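Local structure of inositol-3-phosphate synthase (Caenorhabditis elegans, 1VKO) at residues D266-S271 / F285-I290; F339-G344 / I390-A395; E419-I424 / K429-V434. The protein is a four-chain synthase of the Rossmann clan that carries bound nicotinamide-adenine-dinucleotide. All coordinates share one frame; numbering follows the deposited sequence.

Interaction 1: residues D266-S271 / F285-I290; sequences DEIMES and FAVASI
Met269 lays its thioether over one branch of Val287, with SD 3.9 Å from Val287 CG1 and the terminal CE close behind at 4.2 Å from the same methyl. The methionine does not leave its backbone aimed squarely at the other helix; bends at chi2 (-45°) and chi3 (-74°) bring sulfur and methyl round to the valine, so that the two side chains cross obliquely. The second branch of Val287 faces Ile268, a looser approach in which Ile268 CG1 stands 4.5 Å from Val287 CG2. One valine thus divides its two methyls between consecutive residues of the partner helix. Helices 265-273 and 281-291 both belong to the connection between strands 242-247 and 295-298, neighbours in the parallel sheet, a beta-alpha-beta crossover in keeping with the Rossmann clan. On its other sides Val287 meets Leu224 of helix 220-238 and Leu309 of helix 307-316, which makes it a hub among several helices. Farther round helix 281-291, the carbonyl of Phe285 takes two donors from Ser289: the backbone N at 3.0 Å and OG at 2.6 Å, the hydroxyl approaching from above the carbonyl plane.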
ATOM      1  N   ASP A 266       7.421 -40.694 -31.173  1.00 40.55           N
ATOM      2  CA  ASP A 266       8.494 -41.576 -31.608  1.00 41.36           C
ATOM      3  C   ASP A 266       9.829 -40.865 -31.532  1.00 40.78           C
ATOM      4  O   ASP A 266      10.844 -41.488 -31.192  1.00 43.36           O
ATOM      5  CB  ASP A 266       8.235 -42.063 -33.027  1.00 43.40           C
ATOM      6  CG  ASP A 266       6.955 -42.895 -33.140  1.00 47.08           C
ATOM      7  OD1 ASP A 266       6.630 -43.677 -32.206  1.00 49.89           O
ATOM      8  OD2 ASP A 266       6.221 -42.824 -34.142  1.00 46.52           O
ATOM      9  N   GLU A 267       9.823 -39.563 -31.835  1.00 36.79           N
ATOM     10  CA  GLU A 267      10.996 -38.711 -31.609  1.00 33.39           C
ATOM     11  C   GLU A 267      11.410 -38.668 -30.144  1.00 32.91           C
ATOM     12  O   GLU A 267      12.564 -38.911 -29.845  1.00 33.62           O
ATOM     13  CB  GLU A 267      10.778 -37.297 -32.143  1.00 30.51           C
ATOM     14  CG  GLU A 267      10.906 -37.237 -33.647  1.00 26.06           C
ATOM     15  CD  GLU A 267      10.574 -35.875 -34.209  1.00 42.58           C
ATOM     16  OE1 GLU A 267      10.391 -34.920 -33.413  1.00 42.61           O
ATOM     17  OE2 GLU A 267      10.511 -35.750 -35.455  1.00 42.59           O
ATOM     18  N   ILE A 268      10.480 -38.381 -29.235  1.00 33.03           N
ATOM     19  CA  ILE A 268      10.840 -38.301 -27.817  1.00 35.79           C
ATOM     20  C   ILE A 268      11.365 -39.629 -27.255  1.00 36.64           C
ATOM     21  O   ILE A 268      12.329 -39.613 -26.471  1.00 37.70           O
ATOM     22  CB  ILE A 268       9.716 -37.618 -26.922  1.00 38.02           C
ATOM     23  CG1 ILE A 268      10.199 -37.385 -25.488  1.00 41.61           C
ATOM     24  CG2 ILE A 268       8.413 -38.401 -26.896  1.00 40.54           C
ATOM     25  CD1 ILE A 268      10.840 -36.044 -25.287  1.00 51.55           C
ATOM     26  N   MET A 269      10.770 -40.757 -27.681  1.00 35.17           N
ATOM     27  CA  MET A 269      11.223 -42.100 -27.273  1.00 35.02           C
ATOM     28  C   MET A 269      12.607 -42.378 -27.790  1.00 34.58           C
ATOM     29  O   MET A 269      13.449 -42.892 -27.060  1.00 34.09           O
ATOM     30  CB  MET A 269      10.302 -43.222 -27.783  1.00 35.77           C
ATOM     31  CG  MET A 269       8.904 -43.219 -27.213  1.00 36.18           C
ATOM     32  SD  MET A 269       8.888 -42.949 -25.446  1.00 37.10           S
ATOM     33  CE  MET A 269       9.483 -44.533 -24.833  1.00 35.98           C
ATOM     34  N   GLU A 270      12.839 -42.053 -29.057  1.00 35.41           N
ATOM     35  CA  GLU A 270      14.175 -42.230 -29.625  1.00 36.22           C
ATOM     36  C   GLU A 270      15.228 -41.362 -28.909  1.00 35.30           C
ATOM     37  O   GLU A 270      16.295 -41.879 -28.562  1.00 38.28           O
ATOM     38  CB  GLU A 270      14.179 -42.014 -31.149  1.00 36.51           C
ATOM     39  CG  GLU A 270      15.565 -42.069 -31.806  1.00 40.77           C
ATOM     40  CD  GLU A 270      16.167 -43.470 -31.943  1.00 45.41           C
ATOM     41  OE1 GLU A 270      15.616 -44.448 -31.396  1.00 39.17           O
ATOM     42  OE2 GLU A 270      17.223 -43.594 -32.605  1.00 51.32           O
ATOM     43  N   SER A 271      14.939 -40.077 -28.666  1.00 32.41           N
ATOM     44  CA  SER A 271      15.905 -39.205 -27.966  1.00 31.79           C
ATOM     45  C   SER A 271      16.324 -39.799 -26.602  1.00 33.69           C
ATOM     46  O   SER A 271      17.490 -39.682 -26.190  1.00 34.24           O
ATOM     47  CB  SER A 271      15.377 -37.789 -27.786  1.00 27.99           C
ATOM     48  OG  SER A 271      14.932 -37.247 -29.017  1.00 29.44           O
ATOM     49  N   PHE A 285      10.080 -38.479 -16.168  1.00 21.40           N
ATOM     50  CA  PHE A 285       8.858 -38.679 -15.409  1.00 15.93           C
ATOM     51  C   PHE A 285       7.600 -38.646 -16.271  1.00 18.13           C
ATOM     52  O   PHE A 285       6.784 -39.531 -16.161  1.00 23.53           O
ATOM     53  CB  PHE A 285       8.731 -37.695 -14.252  1.00 17.59           C
ATOM     54  CG  PHE A 285       9.683 -37.938 -13.144  1.00  8.72           C
ATOM     55  CD1 PHE A 285       9.366 -38.867 -12.142  1.00 17.89           C
ATOM     56  CD2 PHE A 285      10.908 -37.269 -13.085  1.00  9.52           C
ATOM     57  CE1 PHE A 285      10.267 -39.111 -11.073  1.00 11.23           C
ATOM     58  CE2 PHE A 285      11.828 -37.492 -12.009  1.00 21.02           C
ATOM     59  CZ  PHE A 285      11.502 -38.435 -10.997  1.00  2.84           C
ATOM     60  N   ALA A 286       7.412 -37.647 -17.133  1.00 19.36           N
ATOM     61  CA  ALA A 286       6.153 -37.628 -17.889  1.00 19.94           C
ATOM     62  C   ALA A 286       6.027 -38.926 -18.669  1.00 24.17           C
ATOM     63  O   ALA A 286       4.969 -39.581 -18.637  1.00 26.36           O
ATOM     64  CB  ALA A 286       6.044 -36.401 -18.801  1.00 22.38           C
ATOM     65  N   VAL A 287       7.117 -39.320 -19.333  1.00 25.91           N
ATOM     66  CA  VAL A 287       7.165 -40.599 -20.085  1.00 25.16           C
ATOM     67  C   VAL A 287       6.954 -41.847 -19.204  1.00 22.95           C
ATOM     68  O   VAL A 287       6.140 -42.705 -19.521  1.00 24.02           O
ATOM     69  CB  VAL A 287       8.434 -40.663 -20.965  1.00 26.21           C
ATOM     70  CG1 VAL A 287       8.571 -42.008 -21.667  1.00 30.82           C
ATOM     71  CG2 VAL A 287       8.373 -39.573 -22.026  1.00 24.17           C
ATOM     72  N   ALA A 288       7.635 -41.933 -18.070  1.00 23.28           N
ATOM     73  CA  ALA A 288       7.440 -43.081 -17.185  1.00 26.12           C
ATOM     74  C   ALA A 288       5.983 -43.231 -16.719  1.00 28.01           C
ATOM     75  O   ALA A 288       5.519 -44.343 -16.439  1.00 29.12           O
ATOM     76  CB  ALA A 288       8.345 -42.976 -16.019  1.00 24.32           C
ATOM     77  N   SER A 289       5.284 -42.095 -16.638  1.00 28.35           N
ATOM     78  CA  SER A 289       3.924 -42.003 -16.110  1.00 27.18           C
ATOM     79  C   SER A 289       2.986 -42.539 -17.161  1.00 26.60           C
ATOM     80  O   SER A 289       2.195 -43.452 -16.889  1.00 29.04           O
ATOM     81  CB  SER A 289       3.553 -40.546 -15.769  1.00 25.11           C
ATOM     82  OG  SER A 289       4.511 -39.983 -14.897  1.00 26.66           O
ATOM     83  N   ILE A 290       3.103 -41.974 -18.358  1.00 23.96           N
ATOM     84  CA  ILE A 290       2.234 -42.333 -19.455  1.00 25.48           C
ATOM     85  C   ILE A 290       2.398 -43.799 -19.785  1.00 25.72           C
ATOM     86  O   ILE A 290       1.409 -44.521 -19.824  1.00 30.56           O
ATOM     87  CB  ILE A 290       2.512 -41.468 -20.700  1.00 23.56           C
ATOM     88  CG1 ILE A 290       2.141 -40.020 -20.420  1.00 19.56           C
ATOM     89  CG2 ILE A 290       1.732 -42.007 -21.882  1.00 27.55           C
ATOM     90  CD1 ILE A 290       2.877 -39.029 -21.332  1.00 17.06           C
TER

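Interaction 2: residues F339-G344 / I390-A395; sequences FLVSSG and ILFPDA
Phe392 O accepts the backbone N of Ala395 at 2.9 Å, the closing bond of a type I beta turn, while the ring of the same phenylalanine offers its rim to Val341, whose CG2 lies 4.3 Å from Phe392 CE2 and near the ring plane. With CG1 of Val341 anti to the backbone N (chi1 176°), that branch serves Leu391 instead: Leu391 CD1 lies 3.8 Å from Val341 CG1 and is equally near the valine's carbonyl oxygen. The other leucine methyl, CD2, lies 3.6 Å from Gly344 O, to which Thr123 OG1 of the second subunit makes a weak hydrogen bond. Leu391 therefore spreads its fork across the last helical turn, one prong on a side chain and the other on the exit. Val341 and Leu391 pass one another from opposing directions. This is the C-terminal end of helix 329-342, closed by a Schellman motif in which Gly344, at a positive phi of 80°, returns its N to Val341 O at 3.1 Å. The opposing segment leads from helix 382-387 towards strand 399-406; just before it, Asn388 OD1 accepts from Leu391 N. Val341 is also packed by Met384 and Ser387 of helix 382-387, and Phe392 by Val385, while across the subunit boundary Phe498 of the second subunit sets its ring edge-to-face with Phe339.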
ATOM      1  N   PHE A 339     -12.649  -8.718 -14.543  1.00 35.25           N
ATOM      2  CA  PHE A 339     -13.530  -7.722 -13.937  1.00 36.54           C
ATOM      3  C   PHE A 339     -13.323  -6.313 -14.555  1.00 35.45           C
ATOM      4  O   PHE A 339     -14.303  -5.659 -14.886  1.00 39.60           O
ATOM      5  CB  PHE A 339     -13.392  -7.684 -12.388  1.00 33.88           C
ATOM      6  CG  PHE A 339     -13.686  -6.320 -11.791  1.00 42.89           C
ATOM      7  CD1 PHE A 339     -15.005  -5.843 -11.700  1.00 50.11           C
ATOM      8  CD2 PHE A 339     -12.650  -5.485 -11.363  1.00 46.58           C
ATOM      9  CE1 PHE A 339     -15.286  -4.560 -11.173  1.00 49.89           C
ATOM     10  CE2 PHE A 339     -12.924  -4.204 -10.827  1.00 49.65           C
ATOM     11  CZ  PHE A 339     -14.243  -3.741 -10.743  1.00 40.29           C
ATOM     12  N   LEU A 340     -12.074  -5.857 -14.707  1.00 32.90           N
ATOM     13  CA  LEU A 340     -11.796  -4.507 -15.259  1.00 33.13           C
ATOM     14  C   LEU A 340     -12.108  -4.347 -16.769  1.00 36.54           C
ATOM     15  O   LEU A 340     -12.554  -3.271 -17.195  1.00 37.06           O
ATOM     16  CB  LEU A 340     -10.348  -4.106 -15.041  1.00 31.59           C
ATOM     17  CG  LEU A 340      -9.664  -3.964 -13.682  1.00 27.26           C
ATOM     18  CD1 LEU A 340      -8.149  -3.763 -13.919  1.00 20.23           C
ATOM     19  CD2 LEU A 340     -10.224  -2.838 -12.827  1.00 15.01           C
ATOM     20  N   VAL A 341     -11.868  -5.378 -17.588  1.00 36.14           N
ATOM     21  CA  VAL A 341     -12.187  -5.245 -19.011  1.00 41.48           C
ATOM     22  C   VAL A 341     -13.711  -5.380 -19.246  1.00 40.84           C
ATOM     23  O   VAL A 341     -14.286  -4.648 -20.067  1.00 39.86           O
ATOM     24  CB  VAL A 341     -11.308  -6.171 -19.921  1.00 43.54           C
ATOM     25  CG1 VAL A 341     -11.745  -6.084 -21.407  1.00 44.32           C
ATOM     26  CG2 VAL A 341      -9.827  -5.783 -19.799  1.00 45.26           C
ATOM     27  N   SER A 342     -14.348  -6.268 -18.476  1.00 39.68           N
ATOM     28  CA  SER A 342     -15.804  -6.396 -18.458  1.00 41.26           C
ATOM     29  C   SER A 342     -16.503  -5.082 -18.049  1.00 42.33           C
ATOM     30  O   SER A 342     -17.542  -4.733 -18.615  1.00 45.16           O
ATOM     31  CB  SER A 342     -16.244  -7.540 -17.534  1.00 40.36           C
ATOM     32  OG  SER A 342     -15.880  -8.797 -18.065  1.00 41.04           O
ATOM     33  N   SER A 343     -15.924  -4.359 -17.089  1.00 39.40           N
ATOM     34  CA  SER A 343     -16.435  -3.056 -16.660  1.00 37.83           C
ATOM     35  C   SER A 343     -16.174  -1.896 -17.643  1.00 36.88           C
ATOM     36  O   SER A 343     -16.509  -0.749 -17.332  1.00 39.36           O
ATOM     37  CB  SER A 343     -15.858  -2.665 -15.278  1.00 39.75           C
ATOM     38  OG  SER A 343     -15.746  -3.750 -14.360  1.00 38.91           O
ATOM     39  N   GLY A 344     -15.560  -2.160 -18.799  1.00 34.36           N
ATOM     40  CA  GLY A 344     -15.281  -1.097 -19.780  1.00 32.74           C
ATOM     41  C   GLY A 344     -14.061  -0.196 -19.560  1.00 35.16           C
ATOM     42  O   GLY A 344     -14.059   1.015 -19.958  1.00 33.18           O
ATOM     43  N   ILE A 390     -12.867  -2.340 -28.686  1.00 38.72           N
ATOM     44  CA  ILE A 390     -13.195  -0.931 -28.411  1.00 38.61           C
ATOM     45  C   ILE A 390     -12.067  -0.376 -27.534  1.00 41.33           C
ATOM     46  O   ILE A 390     -11.407   0.608 -27.895  1.00 43.98           O
ATOM     47  CB  ILE A 390     -14.605  -0.751 -27.729  1.00 38.44           C
ATOM     48  CG1 ILE A 390     -15.751  -1.265 -28.632  1.00 37.44           C
ATOM     49  CG2 ILE A 390     -14.843   0.733 -27.314  1.00 28.56           C
ATOM     50  CD1 ILE A 390     -17.041  -1.631 -27.869  1.00 32.88           C
ATOM     51  N   LEU A 391     -11.844  -1.040 -26.402  1.00 40.83           N
ATOM     52  CA  LEU A 391     -10.770  -0.714 -25.467  1.00 41.50           C
ATOM     53  C   LEU A 391      -9.402  -0.830 -26.133  1.00 43.31           C
ATOM     54  O   LEU A 391      -8.589   0.109 -26.078  1.00 43.04           O
ATOM     55  CB  LEU A 391     -10.842  -1.642 -24.246  1.00 38.77           C
ATOM     56  CG  LEU A 391     -11.974  -1.372 -23.241  1.00 35.72           C
ATOM     57  CD1 LEU A 391     -11.991  -2.415 -22.143  1.00 36.95           C
ATOM     58  CD2 LEU A 391     -11.852   0.022 -22.631  1.00 36.40           C
ATOM     59  N   PHE A 392      -9.177  -1.976 -26.787  1.00 44.26           N
ATOM     60  CA  PHE A 392      -7.885  -2.291 -27.432  1.00 46.22           C
ATOM     61  C   PHE A 392      -8.005  -2.406 -28.969  1.00 46.51           C
ATOM     62  O   PHE A 392      -7.937  -3.530 -29.508  1.00 43.86           O
ATOM     63  CB  PHE A 392      -7.322  -3.615 -26.876  1.00 44.54           C
ATOM     64  CG  PHE A 392      -6.999  -3.591 -25.392  1.00 49.71           C
ATOM     65  CD1 PHE A 392      -5.730  -3.192 -24.940  1.00 44.44           C
ATOM     66  CD2 PHE A 392      -7.950  -4.002 -24.450  1.00 46.21           C
ATOM     67  CE1 PHE A 392      -5.430  -3.181 -23.577  1.00 43.13           C
ATOM     68  CE2 PHE A 392      -7.654  -4.000 -23.078  1.00 40.70           C
ATOM     69  CZ  PHE A 392      -6.399  -3.581 -22.641  1.00 35.30           C
ATOM     70  N   PRO A 393      -8.188  -1.283 -29.682  1.00 47.51           N
ATOM     71  CA  PRO A 393      -8.437  -1.361 -31.136  1.00 49.38           C
ATOM     72  C   PRO A 393      -7.337  -2.151 -31.863  1.00 51.23           C
ATOM     73  O   PRO A 393      -7.656  -2.988 -32.717  1.00 49.99           O
ATOM     74  CB  PRO A 393      -8.511   0.113 -31.598  1.00 49.57           C
ATOM     75  CG  PRO A 393      -8.044   0.958 -30.437  1.00 49.98           C
ATOM     76  CD  PRO A 393      -8.185   0.109 -29.190  1.00 48.23           C
ATOM     77  N   ASP A 394      -6.076  -1.930 -31.471  1.00 52.56           N
ATOM     78  CA  ASP A 394      -4.918  -2.568 -32.108  1.00 54.95           C
ATOM     79  C   ASP A 394      -4.457  -3.840 -31.382  1.00 55.30           C
ATOM     80  O   ASP A 394      -3.393  -4.385 -31.690  1.00 54.67           O
ATOM     81  CB  ASP A 394      -3.754  -1.575 -32.209  1.00 55.92           C
ATOM     82  CG  ASP A 394      -4.178  -0.213 -32.771  1.00 64.12           C
ATOM     83  OD1 ASP A 394      -4.905  -0.164 -33.799  1.00 63.67           O
ATOM     84  OD2 ASP A 394      -3.816   0.867 -32.245  1.00 67.38           O
ATOM     85  N   ALA A 395      -5.256  -4.294 -30.415  1.00 55.61           N
ATOM     86  CA  ALA A 395      -4.973  -5.505 -29.618  1.00 56.73           C
ATOM     87  C   ALA A 395      -3.585  -5.534 -28.948  1.00 56.61           C
ATOM     88  O   ALA A 395      -3.036  -6.610 -28.694  1.00 56.59           O
ATOM     89  CB  ALA A 395      -5.198  -6.774 -30.469  1.00 57.86           C
TER

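Interaction 3: residues E419-I424 / K429-V434; sequences EYICSI and KQTFVV
A beta hairpin made of strands 413-423 and 429-439 forms one margin of the mixed sheet within the chain, and a strand of the second subunit continues the ladder beyond Thr431, Phe432 and Val433. Segments 419-423 and 429-434 run antiparallel, their directions 168° apart. Two hydrogen-bonded pairs hold them: Tyr420 with Phe432, each N 2.8 Å from the other's O, and Cys422 with Gln430, where Gln430 N lies 3.0 Å from Cys422 O. The intervening Ile421 and Thr431 form a non-hydrogen-bonded pair.

Tyr420, Cys422, Gln430 and Phe432 share the face turned to helix 329-342, where Phe336 meets both aromatic rings edge-to-face. Phe432 also directs its ring edge at its partner strand, and Tyr420 O lies in the plane of that ring at its edge, 3.8 Å from Phe432 CD1. Gln430 stretches out so that NE2 bonds to Asn436 OD1 of the second subunit; its buried OE1 has no polar partner in the model and is approached by Ile424 CG2 at 3.8 Å.

On the opposite face, the side chains of Ile421 and Thr431 run alongside each other in the same direction, with Ile421 CG1 3.8 Å from Thr431 CG2. Ser423 OG is bonded to Glu348 OE2 and Lys346 O, and extended Glu419 carries OE2 to a salt bridge with Arg415 of the third subunit. At the turn end, Lys429 folds at chi2, chi3 and chi4, and its methylenes pass close over a strand carbonyl: CG is 3.4 Å from Cys422 O and CD follows at 3.5 Å.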
ATOM      1  N   GLU A 419       1.056  -2.925  -9.080  1.00 36.12           N
ATOM      2  CA  GLU A 419       0.398  -1.673  -9.462  1.00 34.12           C
ATOM      3  C   GLU A 419      -0.402  -1.874 -10.759  1.00 30.42           C
ATOM      4  O   GLU A 419       0.164  -2.248 -11.789  1.00 28.09           O
ATOM      5  CB  GLU A 419       1.430  -0.561  -9.608  1.00 32.83           C
ATOM      6  CG  GLU A 419       0.815   0.818  -9.606  1.00 34.21           C
ATOM      7  CD  GLU A 419       1.758   1.874 -10.136  1.00 40.23           C
ATOM      8  OE1 GLU A 419       2.073   1.817 -11.344  1.00 48.38           O
ATOM      9  OE2 GLU A 419       2.163   2.769  -9.352  1.00 35.14           O
ATOM     10  N   TYR A 420      -1.711  -1.639 -10.707  1.00 30.45           N
ATOM     11  CA  TYR A 420      -2.535  -1.581 -11.939  1.00 32.33           C
ATOM     12  C   TYR A 420      -2.954  -0.138 -12.259  1.00 34.76           C
ATOM     13  O   TYR A 420      -3.531   0.554 -11.410  1.00 32.51           O
ATOM     14  CB  TYR A 420      -3.791  -2.448 -11.816  1.00 33.05           C
ATOM     15  CG  TYR A 420      -3.546  -3.953 -11.622  1.00 27.97           C
ATOM     16  CD1 TYR A 420      -2.993  -4.467 -10.425  1.00 15.59           C
ATOM     17  CD2 TYR A 420      -3.926  -4.866 -12.626  1.00 26.44           C
ATOM     18  CE1 TYR A 420      -2.784  -5.893 -10.264  1.00 26.98           C
ATOM     19  CE2 TYR A 420      -3.719  -6.279 -12.476  1.00 37.09           C
ATOM     20  CZ  TYR A 420      -3.161  -6.772 -11.304  1.00 18.23           C
ATOM     21  OH  TYR A 420      -3.000  -8.122 -11.200  1.00 42.69           O
ATOM     22  N   ILE A 421      -2.655   0.304 -13.484  1.00 36.10           N
ATOM     23  CA  ILE A 421      -3.081   1.617 -13.981  1.00 36.07           C
ATOM     24  C   ILE A 421      -3.979   1.447 -15.203  1.00 36.49           C
ATOM     25  O   ILE A 421      -3.568   0.873 -16.223  1.00 36.93           O
ATOM     26  CB  ILE A 421      -1.889   2.507 -14.368  1.00 34.39           C
ATOM     27  CG1 ILE A 421      -0.914   2.652 -13.192  1.00 32.93           C
ATOM     28  CG2 ILE A 421      -2.415   3.855 -14.877  1.00 30.28           C
ATOM     29  CD1 ILE A 421       0.455   3.214 -13.567  1.00 43.78           C
ATOM     30  N   CYS A 422      -5.188   1.980 -15.099  1.00 33.07           N
ATOM     31  CA  CYS A 422      -6.174   1.840 -16.147  1.00 33.11           C
ATOM     32  C   CYS A 422      -6.527   3.200 -16.624  1.00 31.83           C
ATOM     33  O   CYS A 422      -6.457   4.159 -15.868  1.00 29.93           O
ATOM     34  CB  CYS A 422      -7.447   1.164 -15.617  1.00 31.54           C
ATOM     35  SG  CYS A 422      -7.142  -0.540 -15.162  1.00 39.60           S
ATOM     36  N   SER A 423      -6.908   3.274 -17.890  1.00 34.53           N
ATOM     37  CA  SER A 423      -7.600   4.447 -18.421  1.00 36.35           C
ATOM     38  C   SER A 423      -9.121   4.176 -18.396  1.00 35.69           C
ATOM     39  O   SER A 423      -9.608   3.093 -18.764  1.00 35.72           O
ATOM     40  CB  SER A 423      -7.081   4.815 -19.816  1.00 38.26           C
ATOM     41  OG  SER A 423      -6.931   3.649 -20.611  1.00 45.68           O
ATOM     42  N   ILE A 424      -9.851   5.164 -17.895  1.00 35.16           N
ATOM     43  CA  ILE A 424     -11.304   5.085 -17.699  1.00 32.44           C
ATOM     44  C   ILE A 424     -11.970   6.200 -18.540  1.00 33.35           C
ATOM     45  O   ILE A 424     -11.349   6.726 -19.456  1.00 31.08           O
ATOM     46  CB  ILE A 424     -11.631   5.165 -16.150  1.00 33.48           C
ATOM     47  CG1 ILE A 424     -11.107   6.469 -15.517  1.00 28.83           C
ATOM     48  CG2 ILE A 424     -11.022   3.912 -15.368  1.00 20.19           C
ATOM     49  CD1 ILE A 424     -11.692   6.807 -14.131  1.00 33.54           C
ATOM     50  N   LYS A 429      -7.787   8.589 -15.211  1.00 34.32           N
ATOM     51  CA  LYS A 429      -7.023   7.417 -14.814  1.00 31.93           C
ATOM     52  C   LYS A 429      -7.531   6.868 -13.484  1.00 33.85           C
ATOM     53  O   LYS A 429      -8.010   7.618 -12.619  1.00 30.86           O
ATOM     54  CB  LYS A 429      -5.549   7.837 -14.709  1.00 33.83           C
ATOM     55  CG  LYS A 429      -4.573   7.011 -15.567  1.00 38.22           C
ATOM     56  CD  LYS A 429      -4.912   7.008 -17.072  1.00 50.19           C
ATOM     57  CE  LYS A 429      -4.835   8.396 -17.713  1.00 42.73           C
ATOM     58  NZ  LYS A 429      -3.460   8.941 -17.592  1.00 47.42           N
ATOM     59  N   GLN A 430      -7.399   5.545 -13.324  1.00 36.37           N
ATOM     60  CA  GLN A 430      -7.638   4.833 -12.073  1.00 33.57           C
ATOM     61  C   GLN A 430      -6.441   3.923 -11.724  1.00 34.86           C
ATOM     62  O   GLN A 430      -6.062   3.041 -12.490  1.00 34.86           O
ATOM     63  CB  GLN A 430      -8.898   3.991 -12.159  1.00 34.14           C
ATOM     64  CG  GLN A 430      -9.262   3.334 -10.848  1.00 40.63           C
ATOM     65  CD  GLN A 430     -10.663   2.737 -10.835  1.00 49.16           C
ATOM     66  OE1 GLN A 430     -11.225   2.380 -11.900  1.00 43.67           O
ATOM     67  NE2 GLN A 430     -11.234   2.614  -9.621  1.00 40.21           N
ATOM     68  N   THR A 431      -5.860   4.154 -10.558  1.00 31.42           N
ATOM     69  CA  THR A 431      -4.671   3.464 -10.163  1.00 33.42           C
ATOM     70  C   THR A 431      -4.992   2.622  -8.918  1.00 32.06           C
ATOM     71  O   THR A 431      -5.454   3.150  -7.901  1.00 34.38           O
ATOM     72  CB  THR A 431      -3.520   4.475  -9.877  1.00 35.36           C
ATOM     73  OG1 THR A 431      -3.349   5.363 -10.999  1.00 31.41           O
ATOM     74  CG2 THR A 431      -2.175   3.737  -9.768  1.00 37.25           C
ATOM     75  N   PHE A 432      -4.760   1.323  -9.017  1.00 28.27           N
ATOM     76  CA  PHE A 432      -4.873   0.404  -7.858  1.00 31.27           C
ATOM     77  C   PHE A 432      -3.467  -0.027  -7.472  1.00 32.35           C
ATOM     78  O   PHE A 432      -2.745  -0.605  -8.289  1.00 33.27           O
ATOM     79  CB  PHE A 432      -5.674  -0.881  -8.185  1.00 26.36           C
ATOM     80  CG  PHE A 432      -7.025  -0.659  -8.894  1.00 30.21           C
ATOM     81  CD1 PHE A 432      -7.083  -0.298 -10.249  1.00 29.43           C
ATOM     82  CD2 PHE A 432      -8.234  -0.893  -8.213  1.00 34.80           C
ATOM     83  CE1 PHE A 432      -8.333  -0.119 -10.914  1.00 44.32           C
ATOM     84  CE2 PHE A 432      -9.506  -0.732  -8.859  1.00 27.45           C
ATOM     85  CZ  PHE A 432      -9.550  -0.338 -10.212  1.00 42.50           C
ATOM     86  N   VAL A 433      -3.067   0.264  -6.240  1.00 36.86           N
ATOM     87  CA  VAL A 433      -1.828  -0.306  -5.657  1.00 37.66           C
ATOM     88  C   VAL A 433      -2.217  -1.430  -4.676  1.00 37.58           C
ATOM     89  O   VAL A 433      -3.115  -1.227  -3.881  1.00 39.14           O
ATOM     90  CB  VAL A 433      -0.974   0.770  -4.897  1.00 37.04           C
ATOM     91  CG1 VAL A 433       0.319   0.138  -4.303  1.00 33.78           C
ATOM     92  CG2 VAL A 433      -0.645   1.997  -5.793  1.00 33.03           C
ATOM     93  N   VAL A 434      -1.524  -2.582  -4.712  1.00 38.35           N
ATOM     94  CA  VAL A 434      -1.904  -3.798  -3.953  1.00 36.75           C
ATOM     95  C   VAL A 434      -0.737  -4.441  -3.191  1.00 38.35           C
ATOM     96  O   VAL A 434       0.350  -4.584  -3.741  1.00 43.37           O
ATOM     97  CB  VAL A 434      -2.487  -4.889  -4.909  1.00 36.64           C
ATOM     98  CG1 VAL A 434      -2.822  -6.182  -4.161  1.00 29.05           C
ATOM     99  CG2 VAL A 434      -3.712  -4.394  -5.616  1.00 36.11           C
TER

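How the interactions relate
Along the chain the three contacts follow in series, but in space they form one isolated member and one touching pair. Interaction 1, among the helices joining parallel-sheet strands, has its centre 42 Å from that of interaction 2 and 46 Å from that of interaction 3, which lies on the opposite side of the chain's centre. Interactions 2 and 3 are 14 Å apart between centres and meet through Leu340 of helix 329-342, whose CD1 lies 3.6 Å from Cys422 SG and CD2 3.7 Å from Phe432 CZ. That helix is thus packed between loop 390-395 and the hairpin. Both contacts touch the second subunit, placing them at the assembly interface, whereas interaction 1 touches no other chain.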